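Local coordinates for SusD homolog (Bacteroides thetaiotaomicron VPI-5482, PDB 3FDH), which probably binds glycans at the cell surface for import across the outer membrane, as a SusD/RagB-family lipoprotein, at residues Ser35-Asp40 against Ala116-Ala121; Gly81-Leu86 against Gly128-Ser133; Thr30-Ser35 against Thr330-Tyr335; Ala112-Ala117 against Leu195-Gly200. All coordinates share one frame; numbering follows the deposited sequence.

Interaction 1: residues Ser35-Asp40 against Ala116-Ala121; sequences SNASGD and AAYNCA
Asn36 and Asn119 mark the closest backbone approach here, 7.8 Å between their CA atoms, where the last turn of helix 21-37, widened to a pi-type turn, passes helix 106-127. Both helices belong to the largely helical SusD-like fold, and all four touching residues are buried. The polar half of the contact is one amide-to-amide hydrogen bond, with Asn36 ND2 donating to Asn119 OD1 over 2.9 Å. It is noticeably bent: the N-H...O angle is 142°, and the donor stands 30° out of the acceptor's carbonyl plane. The two amides are turned almost perpendicular, and a single N-H joins them. Each ND2 has further work. That of Asn36 also bonds Ser85 OG on helix 76-95, while that of Asn119 is held by Met115 O and Thr32 OG1, which fixes the rotation of the amide and directs OD1 at Asn36. With an alanine here in place of Asn36 the donor is gone, and OD1 of the buried Asn119 would probably be left without this partner, and Ser85 OG without one of its bonds. The apolar half is Ala37 against Tyr118. Tyr118 CG is anti to the backbone N (chi1 -161°), which carries the phenol across to the end of helix 21-37, where its OH hydrogen-bonds Leu332 O. Ala37 CB lies 4.0 Å from Tyr118 CE1 and 3.9 Å from Tyr118 OH.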
loop_
_atom_site.group_PDB
_atom_site.type_symbol
_atom_site.label_atom_id
_atom_site.label_comp_id
_atom_site.label_asym_id
_atom_site.label_seq_id
_atom_site.Cartn_x
_atom_site.Cartn_y
_atom_site.Cartn_z
ATOM N N SER A 35 0.780 10.768 4.369
ATOM C CA SER A 35 0.970 10.333 5.750
ATOM C C SER A 35 0.328 9.019 6.163
ATOM O O SER A 35 0.837 8.300 7.017
ATOM C CB SER A 35 0.431 11.411 6.689
ATOM O OG SER A 35 1.116 12.644 6.521
ATOM N N ASN A 36 -0.822 8.742 5.582
ATOM C CA ASN A 36 -1.625 7.604 5.957
ATOM C C ASN A 36 -1.322 6.323 5.232
ATOM O O ASN A 36 -0.973 5.335 5.865
ATOM C CB ASN A 36 -3.100 7.953 5.832
ATOM C CG ASN A 36 -3.470 9.140 6.703
ATOM O OD1 ASN A 36 -2.622 9.647 7.466
ATOM N ND2 ASN A 36 -4.703 9.597 6.595
ATOM N N ALA A 37 -1.548 6.330 3.927
ATOM C CA ALA A 37 -1.234 5.165 3.056
ATOM C C ALA A 37 0.280 4.934 2.854
ATOM O O ALA A 37 0.761 3.794 2.908
ATOM C CB ALA A 37 -1.890 5.326 1.665
ATOM N N SER A 38 1.045 5.994 2.678
ATOM C CA SER A 38 2.426 5.776 2.273
ATOM C C SER A 38 3.467 6.363 3.208
ATOM O O SER A 38 4.609 6.538 2.818
ATOM C CB SER A 38 2.613 6.279 0.860
ATOM O OG SER A 38 3.919 5.984 0.376
ATOM N N GLY A 39 3.018 6.640 4.412
ATOM C CA GLY A 39 3.844 7.097 5.541
ATOM C C GLY A 39 4.421 5.931 6.324
ATOM O O GLY A 39 4.768 4.905 5.761
ATOM N N ASP A 40 4.399 6.040 7.643
ATOM C CA ASP A 40 4.980 4.991 8.491
ATOM C C ASP A 40 4.338 3.634 8.294
ATOM O O ASP A 40 5.000 2.652 8.386
ATOM C CB ASP A 40 4.856 5.312 9.983
ATOM C CG ASP A 40 5.637 6.553 10.428
ATOM O OD1 ASP A 40 6.564 6.970 9.728
ATOM O OD2 ASP A 40 5.286 7.101 11.509
ATOM N N ALA A 116 -13.159 8.640 3.117
ATOM C CA ALA A 116 -13.592 8.172 4.457
ATOM C C ALA A 116 -13.440 6.643 4.470
ATOM O O ALA A 116 -12.954 6.049 5.424
ATOM C CB ALA A 116 -15.022 8.577 4.756
ATOM N N ALA A 117 -13.870 6.035 3.374
ATOM C CA ALA A 117 -13.823 4.590 3.224
ATOM C C ALA A 117 -12.387 4.135 3.294
ATOM O O ALA A 117 -12.049 3.152 3.948
ATOM C CB ALA A 117 -14.454 4.152 1.884
ATOM N N TYR A 118 -11.542 4.887 2.616
ATOM C CA TYR A 118 -10.132 4.522 2.489
ATOM C C TYR A 118 -9.453 4.517 3.832
ATOM O O TYR A 118 -8.691 3.611 4.160
ATOM C CB TYR A 118 -9.404 5.456 1.505
ATOM C CG TYR A 118 -8.114 4.889 0.977
ATOM C CD1 TYR A 118 -6.956 4.914 1.742
ATOM C CD2 TYR A 118 -8.046 4.351 -0.287
ATOM C CE1 TYR A 118 -5.753 4.395 1.264
ATOM C CE2 TYR A 118 -6.858 3.842 -0.773
ATOM C CZ TYR A 118 -5.708 3.877 0.004
ATOM O OH TYR A 118 -4.523 3.360 -0.497
ATOM N N ASN A 119 -9.764 5.536 4.617
ATOM C CA ASN A 119 -9.149 5.681 5.941
ATOM C C ASN A 119 -9.715 4.702 6.947
ATOM O O ASN A 119 -8.994 4.193 7.814
ATOM C CB ASN A 119 -9.220 7.121 6.418
ATOM C CG ASN A 119 -8.216 7.996 5.692
ATOM O OD1 ASN A 119 -7.007 7.894 5.918
ATOM N ND2 ASN A 119 -8.704 8.825 4.784
ATOM N N CYS A 120 -10.993 4.386 6.795
ATOM C CA CYS A 120 -11.593 3.382 7.676
ATOM C C CYS A 120 -10.936 2.053 7.445
ATOM O O CYS A 120 -10.721 1.264 8.369
ATOM C CB CYS A 120 -13.095 3.234 7.442
ATOM S SG CYS A 120 -14.081 4.614 8.135
ATOM N N ALA A 121 -10.612 1.808 6.197
ATOM C CA ALA A 121 -9.978 0.534 5.807
ATOM C C ALA A 121 -8.587 0.433 6.402
ATOM O O ALA A 121 -8.159 -0.631 6.863
ATOM C CB ALA A 121 -9.909 0.421 4.295
#

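Interaction 2: residues Gly81-Leu86 against Gly128-Ser133; sequences GIYSSL and GDAPCS
Tyr83 reaches Pro131 because its CG stands beside the backbone N and anti to the carbonyl carbon (chi1 -82°), which brings the hydroxyl end of the ring to the segment 128-133. One turn on, Leu86 has the other setting, CG opposite its backbone N, and carries CD2 to the same segment. The polar link is a hydrogen bond from Tyr83 OH to Pro131 O, short at 2.5 Å. The acceptor lies at the edge of the phenol ring, near its plane, and the hydroxyl sits 18° out of the carbonyl plane with a C=O...O angle of 135°. Aliphatic carbons pack about the hydroxyl oxygen: Ala130 CB is 3.6 Å from Tyr83 OH, and Pro131 CD is equally near it. Leu86 CD2 makes a looser contact, 4.4 Å from Cys132 SG. Around the site, Ile123 of helix 106-127 touches the Tyr83 side chain, the Trp79 ring meets that of Tyr83, and strand 151-152 pairs with 130-131. A phenylalanine in place of Tyr83 would lack the hydroxyl, so Pro131 O would probably lose this donor. Pro131 N has no hydrogen to share with Tyr83 OH, 3.5 Å away, so the bond runs one way, from Tyr83 OH to Pro131 O. It adds to the pairing with 151-152 and ties helix 76-95 to this short strand.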
loop_
_atom_site.group_PDB
_atom_site.type_symbol
_atom_site.label_atom_id
_atom_site.label_comp_id
_atom_site.label_asym_id
_atom_site.label_seq_id
_atom_site.Cartn_x
_atom_site.Cartn_y
_atom_site.Cartn_z
ATOM N N GLY A 81 -3.141 10.291 12.747
ATOM C CA GLY A 81 -3.274 10.910 11.419
ATOM C C GLY A 81 -4.429 10.355 10.597
ATOM O O GLY A 81 -5.157 11.092 9.933
ATOM N N ILE A 82 -4.610 9.050 10.693
ATOM C CA ILE A 82 -5.679 8.368 9.985
ATOM C C ILE A 82 -7.037 8.815 10.552
ATOM O O ILE A 82 -7.947 9.145 9.809
ATOM C CB ILE A 82 -5.507 6.846 10.039
ATOM C CG1 ILE A 82 -4.280 6.442 9.193
ATOM C CG2 ILE A 82 -6.773 6.154 9.545
ATOM C CD1 ILE A 82 -3.700 5.058 9.605
ATOM N N TYR A 83 -7.140 8.856 11.871
ATOM C CA TYR A 83 -8.369 9.308 12.531
ATOM C C TYR A 83 -8.639 10.776 12.217
ATOM O O TYR A 83 -9.767 11.174 11.950
ATOM C CB TYR A 83 -8.357 9.062 14.034
ATOM C CG TYR A 83 -8.746 7.646 14.395
ATOM C CD1 TYR A 83 -10.082 7.276 14.429
ATOM C CD2 TYR A 83 -7.783 6.693 14.728
ATOM C CE1 TYR A 83 -10.460 6.000 14.773
ATOM C CE2 TYR A 83 -8.150 5.386 15.066
ATOM C CZ TYR A 83 -9.494 5.047 15.086
ATOM O OH TYR A 83 -9.921 3.771 15.411
ATOM N N SER A 84 -7.582 11.558 12.162
ATOM C CA SER A 84 -7.718 12.982 11.812
ATOM C C SER A 84 -8.297 13.172 10.393
ATOM O O SER A 84 -9.150 14.016 10.153
ATOM C CB SER A 84 -6.361 13.694 11.893
ATOM O OG SER A 84 -6.514 15.046 11.476
ATOM N N SER A 85 -7.785 12.393 9.455
ATOM C CA SER A 85 -8.214 12.482 8.055
ATOM C C SER A 85 -9.643 12.000 7.929
ATOM O O SER A 85 -10.419 12.554 7.166
ATOM C CB SER A 85 -7.291 11.676 7.140
ATOM O OG SER A 85 -5.962 12.124 7.235
ATOM N N LEU A 86 -9.997 11.001 8.745
ATOM C CA LEU A 86 -11.361 10.444 8.765
ATOM C C LEU A 86 -12.329 11.482 9.288
ATOM O O LEU A 86 -13.390 11.710 8.719
ATOM C CB LEU A 86 -11.451 9.163 9.612
ATOM C CG LEU A 86 -12.836 8.534 9.828
ATOM C CD1 LEU A 86 -13.493 8.260 8.508
ATOM C CD2 LEU A 86 -12.784 7.218 10.656
ATOM N N GLY A 128 -7.278 -3.741 13.370
ATOM C CA GLY A 128 -8.347 -4.697 13.666
ATOM C C GLY A 128 -9.554 -3.971 14.175
ATOM O O GLY A 128 -9.955 -2.938 13.635
ATOM N N ASP A 129 -10.114 -4.538 15.238
ATOM C CA ASP A 129 -11.238 -3.933 15.943
ATOM C C ASP A 129 -10.732 -2.610 16.488
ATOM O O ASP A 129 -9.617 -2.534 17.040
ATOM C CB ASP A 129 -11.708 -4.776 17.098
ATOM C CG ASP A 129 -12.427 -6.045 16.654
ATOM O OD1 ASP A 129 -12.351 -6.455 15.476
ATOM O OD2 ASP A 129 -13.063 -6.626 17.529
ATOM N N ALA A 130 -11.581 -1.590 16.417
ATOM C CA ALA A 130 -11.131 -0.241 16.743
ATOM C C ALA A 130 -12.275 0.772 16.704
ATOM O O ALA A 130 -13.322 0.505 16.101
ATOM C CB ALA A 130 -10.021 0.175 15.680
ATOM N N PRO A 131 -12.111 1.919 17.393
ATOM C CA PRO A 131 -13.174 2.915 17.323
ATOM C C PRO A 131 -13.366 3.381 15.904
ATOM O O PRO A 131 -12.404 3.457 15.134
ATOM C CB PRO A 131 -12.659 4.061 18.210
ATOM C CG PRO A 131 -11.673 3.401 19.174
ATOM C CD PRO A 131 -11.086 2.230 18.413
ATOM N N CYS A 132 -14.612 3.649 15.551
ATOM C CA CYS A 132 -14.909 4.160 14.210
ATOM C C CYS A 132 -16.245 4.900 14.164
ATOM O O CYS A 132 -16.305 6.116 14.023
ATOM C CB CYS A 132 -14.904 3.006 13.217
ATOM S SG CYS A 132 -15.072 3.508 11.490
ATOM N N SER A 133 -17.301 4.133 14.324
ATOM C CA SER A 133 -18.663 4.676 14.298
ATOM C C SER A 133 -18.871 5.777 15.326
ATOM O O SER A 133 -19.685 6.677 15.133
ATOM C CB SER A 133 -19.690 3.557 14.540
ATOM O OG SER A 133 -19.694 3.094 15.890
#

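Interaction 3: residues Thr30-Ser35 against Thr330-Tyr335; sequences TSTAFS and TLLMSY
The flat groups at the meeting of Ala33 with Thr330 and Leu332 are peptide carbonyls, not rings: a methyl sits near each, Thr330 CG2 at 3.8 Å from Ala33 O and Leu332 CD2 at 4.0 Å from Thr32 O. Phe34 leaves the helix with CB away from 330-335; at its ring edge, in plane, is Ser35 OG. This is helix-on-strand packing inside the SusD-like fold: helix 21-37, with a wider pi-type turn at 32-35, lies against strand 330-331 and the corner that follows it. There Leu332 and Met333 both face Ala238 in a classic beta bulge, on the partner strand 238-240. Ala33 and Leu332 share the largest parts of the contact. The CA of Ala33 is 6.2 Å from that of Thr330, a closeness that its small side chain permits. Thr330 has CG2 anti to the backbone N, which turns this methyl to the helix, while OG1 goes to a hydrogen bond with Tyr243 OH. Leu332 uses one branch for the helix; its CB packs on Phe197 of helix 191-208 and CD1 on the CE of Met115. Leu332 CD2 touches Ala33 CA at 3.8 Å and lies 4.3 Å from Thr32 CG2.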
loop_
_atom_site.group_PDB
_atom_site.type_symbol
_atom_site.label_atom_id
_atom_site.label_comp_id
_atom_site.label_asym_id
_atom_site.label_seq_id
_atom_site.Cartn_x
_atom_site.Cartn_y
_atom_site.Cartn_z
ATOM N N THR A 30 -4.252 14.889 0.539
ATOM C CA THR A 30 -2.815 15.035 0.780
ATOM C C THR A 30 -2.378 14.144 1.934
ATOM O O THR A 30 -1.404 13.376 1.863
ATOM C CB THR A 30 -2.464 16.472 1.119
ATOM O OG1 THR A 30 -2.758 17.322 -0.006
ATOM C CG2 THR A 30 -0.987 16.584 1.455
ATOM N N SER A 31 -3.123 14.260 3.008
ATOM C CA SER A 31 -2.811 13.483 4.213
ATOM C C SER A 31 -3.001 11.984 4.027
ATOM O O SER A 31 -2.196 11.182 4.548
ATOM C CB SER A 31 -3.582 14.001 5.435
ATOM O OG SER A 31 -4.961 13.729 5.350
ATOM N N THR A 32 -4.025 11.608 3.271
ATOM C CA THR A 32 -4.306 10.189 3.014
ATOM C C THR A 32 -3.172 9.546 2.217
ATOM O O THR A 32 -2.750 8.419 2.502
ATOM C CB THR A 32 -5.696 9.956 2.388
ATOM O OG1 THR A 32 -6.689 10.455 3.299
ATOM C CG2 THR A 32 -5.932 8.475 2.170
ATOM N N ALA A 33 -2.660 10.276 1.246
ATOM C CA ALA A 33 -1.575 9.755 0.402
ATOM C C ALA A 33 -0.255 9.791 1.142
ATOM O O ALA A 33 0.373 8.773 1.430
ATOM C CB ALA A 33 -1.489 10.548 -0.889
ATOM N N PHE A 34 0.133 10.999 1.488
ATOM C CA PHE A 34 1.454 11.240 2.079
ATOM C C PHE A 34 1.724 10.608 3.455
ATOM O O PHE A 34 2.787 10.011 3.672
ATOM C CB PHE A 34 1.750 12.737 2.156
ATOM C CG PHE A 34 3.164 13.027 2.530
ATOM C CD1 PHE A 34 4.147 13.096 1.555
ATOM C CD2 PHE A 34 3.520 13.202 3.846
ATOM C CE1 PHE A 34 5.488 13.340 1.897
ATOM C CE2 PHE A 34 4.856 13.452 4.199
ATOM C CZ PHE A 34 5.834 13.519 3.208
ATOM N N SER A 35 0.780 10.768 4.369
ATOM C CA SER A 35 0.970 10.333 5.750
ATOM C C SER A 35 0.328 9.019 6.163
ATOM O O SER A 35 0.837 8.300 7.017
ATOM C CB SER A 35 0.431 11.411 6.689
ATOM O OG SER A 35 1.116 12.644 6.521
ATOM N N THR A 330 2.436 8.791 -5.355
ATOM C CA THR A 330 1.910 7.894 -4.361
ATOM C C THR A 330 0.652 7.301 -4.971
ATOM O O THR A 330 -0.287 8.010 -5.333
ATOM C CB THR A 330 1.570 8.571 -3.022
ATOM O OG1 THR A 330 2.772 9.027 -2.398
ATOM C CG2 THR A 330 0.849 7.593 -2.110
ATOM N N LEU A 331 0.665 5.984 -5.095
ATOM C CA LEU A 331 -0.455 5.246 -5.689
ATOM C C LEU A 331 -1.415 4.751 -4.571
ATOM O O LEU A 331 -1.122 3.812 -3.815
ATOM C CB LEU A 331 0.067 4.109 -6.594
ATOM C CG LEU A 331 0.978 4.548 -7.741
ATOM C CD1 LEU A 331 1.398 3.327 -8.600
ATOM C CD2 LEU A 331 0.332 5.636 -8.529
ATOM N N LEU A 332 -2.554 5.445 -4.448
ATOM C CA LEU A 332 -3.613 5.061 -3.498
ATOM C C LEU A 332 -4.186 3.745 -3.977
ATOM O O LEU A 332 -4.600 2.907 -3.178
ATOM C CB LEU A 332 -4.681 6.113 -3.310
ATOM C CG LEU A 332 -4.246 7.363 -2.539
ATOM C CD1 LEU A 332 -5.445 8.326 -2.316
ATOM C CD2 LEU A 332 -3.628 7.016 -1.193
HETATM N N MSE A 333 -4.188 3.572 -5.295
HETATM C CA MSE A 333 -4.538 2.275 -5.862
HETATM C C MSE A 333 -4.138 2.264 -7.301
HETATM O O MSE A 333 -4.571 3.130 -8.086
HETATM C CB MSE A 333 -6.013 1.911 -5.658
HETATM C CG MSE A 333 -6.257 0.394 -5.922
HETATM SE SE MSE A 333 -8.126 -0.127 -6.059
HETATM C CE MSE A 333 -7.800 -1.878 -6.822
ATOM N N SER A 334 -3.263 1.308 -7.617
ATOM C CA SER A 334 -2.705 1.179 -8.961
ATOM C C SER A 334 -3.507 0.343 -9.934
ATOM O O SER A 334 -4.313 -0.521 -9.582
ATOM C CB SER A 334 -1.299 0.644 -8.888
ATOM O OG SER A 334 -1.289 -0.684 -8.400
ATOM N N TYR A 335 -3.260 0.639 -11.211
ATOM C CA TYR A 335 -3.862 -0.137 -12.250
ATOM C C TYR A 335 -3.356 -1.564 -12.159
ATOM O O TYR A 335 -4.122 -2.520 -12.307
ATOM C CB TYR A 335 -3.551 0.451 -13.615
ATOM C CG TYR A 335 -4.003 -0.386 -14.801
ATOM C CD1 TYR A 335 -5.339 -0.621 -15.069
ATOM C CD2 TYR A 335 -3.064 -0.919 -15.687
ATOM C CE1 TYR A 335 -5.718 -1.399 -16.152
ATOM C CE2 TYR A 335 -3.441 -1.661 -16.783
ATOM C CZ TYR A 335 -4.751 -1.901 -17.016
ATOM O OH TYR A 335 -5.085 -2.637 -18.140
#

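Interaction 4: residues Ala112-Ala117 against Leu195-Gly200; sequences AEVMAA and LKFAYG
Val114 and Phe197 make the aliphatic-to-aromatic part of this contact: the valine methyl CG1 stands 3.7 Å from Phe197 CE2 and only slightly further from CD2. It approaches obliquely. CG1 is anti to the backbone N (chi1 170°), which turns it to the ring, and the second branch is then free for another target. Met115 adds the second contact of its segment with the ring. Its CB leaves the helix away from 195-200, but bends at chi2 and chi3 (99° at the latter) swing the selenomethionine's CE back to Phe197 CE2, 3.7 Å away. This methyl meets the ring at its edge, near the plane, and the two side chains run at about a right angle. The purely aliphatic part is Val114 CG2 on Ala198 CB at 4.1 Å, placed where the backbones come nearest, Val114 CA to Ala198 CA at 6.4 Å. Every touching atom is apolar, and all four residues are buried. The two segment axes approach to 10.6 Å and run in nearly the same direction, 24° apart. Helix 106-127 also packs on helix 76-95 through Ala112 and Ala116, and Ala168 of helix 154-171 touches Val114. Trp194 of helix 191-208 extends the seam along Val114 and Met115, so the contact joins helices 106-127 and 191-208, with 76-95 and 154-171 packed on the first.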
loop_
_atom_site.group_PDB
_atom_site.type_symbol
_atom_site.label_atom_id
_atom_site.label_comp_id
_atom_site.label_asym_id
_atom_site.label_seq_id
_atom_site.Cartn_x
_atom_site.Cartn_y
_atom_site.Cartn_z
ATOM N N ALA A 112 -15.154 12.761 -0.754
ATOM C CA ALA A 112 -14.916 12.680 0.694
ATOM C C ALA A 112 -15.349 11.330 1.244
ATOM O O ALA A 112 -14.718 10.791 2.151
ATOM C CB ALA A 112 -15.628 13.821 1.445
ATOM N N GLU A 113 -16.403 10.773 0.662
ATOM C CA GLU A 113 -16.941 9.473 1.103
ATOM C C GLU A 113 -15.950 8.376 0.746
ATOM O O GLU A 113 -15.699 7.454 1.525
ATOM C CB GLU A 113 -18.332 9.211 0.506
ATOM C CG GLU A 113 -19.402 9.996 1.265
ATOM C CD GLU A 113 -20.745 10.147 0.550
ATOM O OE1 GLU A 113 -20.792 10.032 -0.686
ATOM O OE2 GLU A 113 -21.753 10.446 1.244
ATOM N N VAL A 114 -15.330 8.539 -0.405
ATOM C CA VAL A 114 -14.287 7.613 -0.842
ATOM C C VAL A 114 -13.064 7.720 0.108
ATOM O O VAL A 114 -12.459 6.727 0.514
ATOM C CB VAL A 114 -13.868 7.864 -2.319
ATOM C CG1 VAL A 114 -12.581 7.024 -2.694
ATOM C CG2 VAL A 114 -15.033 7.547 -3.267
HETATM N N MSE A 115 -12.716 8.935 0.498
HETATM C CA MSE A 115 -11.553 9.075 1.381
HETATM C C MSE A 115 -11.887 8.552 2.754
HETATM O O MSE A 115 -11.010 8.070 3.470
HETATM C CB MSE A 115 -11.067 10.519 1.502
HETATM C CG MSE A 115 -10.529 11.131 0.228
HETATM SE SE MSE A 115 -8.788 10.404 -0.080
HETATM C CE MSE A 115 -9.132 9.039 -1.352
ATOM N N ALA A 116 -13.159 8.640 3.117
ATOM C CA ALA A 116 -13.592 8.172 4.457
ATOM C C ALA A 116 -13.440 6.643 4.470
ATOM O O ALA A 116 -12.954 6.049 5.424
ATOM C CB ALA A 116 -15.022 8.577 4.756
ATOM N N ALA A 117 -13.870 6.035 3.374
ATOM C CA ALA A 117 -13.823 4.590 3.224
ATOM C C ALA A 117 -12.387 4.135 3.294
ATOM O O ALA A 117 -12.049 3.152 3.948
ATOM C CB ALA A 117 -14.454 4.152 1.884
ATOM N N LEU A 195 -15.240 7.593 -9.710
ATOM C CA LEU A 195 -16.224 6.512 -9.716
ATOM C C LEU A 195 -15.466 5.206 -9.985
ATOM O O LEU A 195 -15.687 4.175 -9.346
ATOM C CB LEU A 195 -17.324 6.801 -10.759
ATOM C CG LEU A 195 -18.585 5.948 -10.732
ATOM C CD1 LEU A 195 -19.332 6.118 -9.417
ATOM C CD2 LEU A 195 -19.449 6.415 -11.893
ATOM N N LYS A 196 -14.526 5.277 -10.918
ATOM C CA LYS A 196 -13.678 4.096 -11.231
ATOM C C LYS A 196 -12.859 3.663 -10.021
ATOM O O LYS A 196 -12.684 2.473 -9.746
ATOM C CB LYS A 196 -12.751 4.371 -12.401
ATOM C CG LYS A 196 -13.439 4.423 -13.707
ATOM C CD LYS A 196 -12.458 4.678 -14.813
ATOM C CE LYS A 196 -13.122 4.611 -16.150
ATOM N NZ LYS A 196 -12.192 5.127 -17.195
ATOM N N PHE A 197 -12.346 4.663 -9.321
ATOM C CA PHE A 197 -11.551 4.471 -8.099
ATOM C C PHE A 197 -12.449 3.802 -7.047
ATOM O O PHE A 197 -12.068 2.813 -6.404
ATOM C CB PHE A 197 -10.966 5.827 -7.634
ATOM C CG PHE A 197 -10.152 5.791 -6.360
ATOM C CD1 PHE A 197 -9.430 4.654 -5.967
ATOM C CD2 PHE A 197 -10.029 6.951 -5.597
ATOM C CE1 PHE A 197 -8.672 4.655 -4.768
ATOM C CE2 PHE A 197 -9.263 6.968 -4.431
ATOM C CZ PHE A 197 -8.558 5.829 -4.049
ATOM N N ALA A 198 -13.674 4.293 -6.900
ATOM C CA ALA A 198 -14.599 3.686 -5.894
ATOM C C ALA A 198 -14.838 2.189 -6.190
ATOM O O ALA A 198 -14.851 1.356 -5.301
ATOM C CB ALA A 198 -15.939 4.435 -5.851
ATOM N N TYR A 199 -15.023 1.854 -7.455
ATOM C CA TYR A 199 -15.241 0.446 -7.853
ATOM C C TYR A 199 -14.000 -0.371 -7.660
ATOM O O TYR A 199 -14.058 -1.553 -7.358
ATOM C CB TYR A 199 -15.723 0.305 -9.309
ATOM C CG TYR A 199 -17.208 0.489 -9.409
ATOM C CD1 TYR A 199 -18.084 -0.461 -8.878
ATOM C CD2 TYR A 199 -17.744 1.611 -10.008
ATOM C CE1 TYR A 199 -19.437 -0.290 -8.935
ATOM C CE2 TYR A 199 -19.123 1.784 -10.095
ATOM C CZ TYR A 199 -19.953 0.836 -9.553
ATOM O OH TYR A 199 -21.311 1.023 -9.641
ATOM N N GLY A 200 -12.864 0.281 -7.836
ATOM C CA GLY A 200 -11.567 -0.386 -7.676
ATOM C C GLY A 200 -11.430 -0.761 -6.252
ATOM O O GLY A 200 -10.987 -1.895 -5.922
#

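Helix 106-127 is common to interactions 1 and 4, which share Ala116 and Ala117 with centres about 12 Å apart, and helix 21-37 is common to interactions 1 and 3, about 8 Å apart. Interaction 2 lies about 9 Å from interaction 1 and about 17 Å from interactions 3 and 4, with Ser85 bonding both Asn36 and Ser31. Along the chain, interactions 1, 2 and 4 all fall inside the long loop closed by interaction 3, and the segments of 1 and 2 alternate, so the buried interior brings residues near the start of the chain against a strand about 300 residues on.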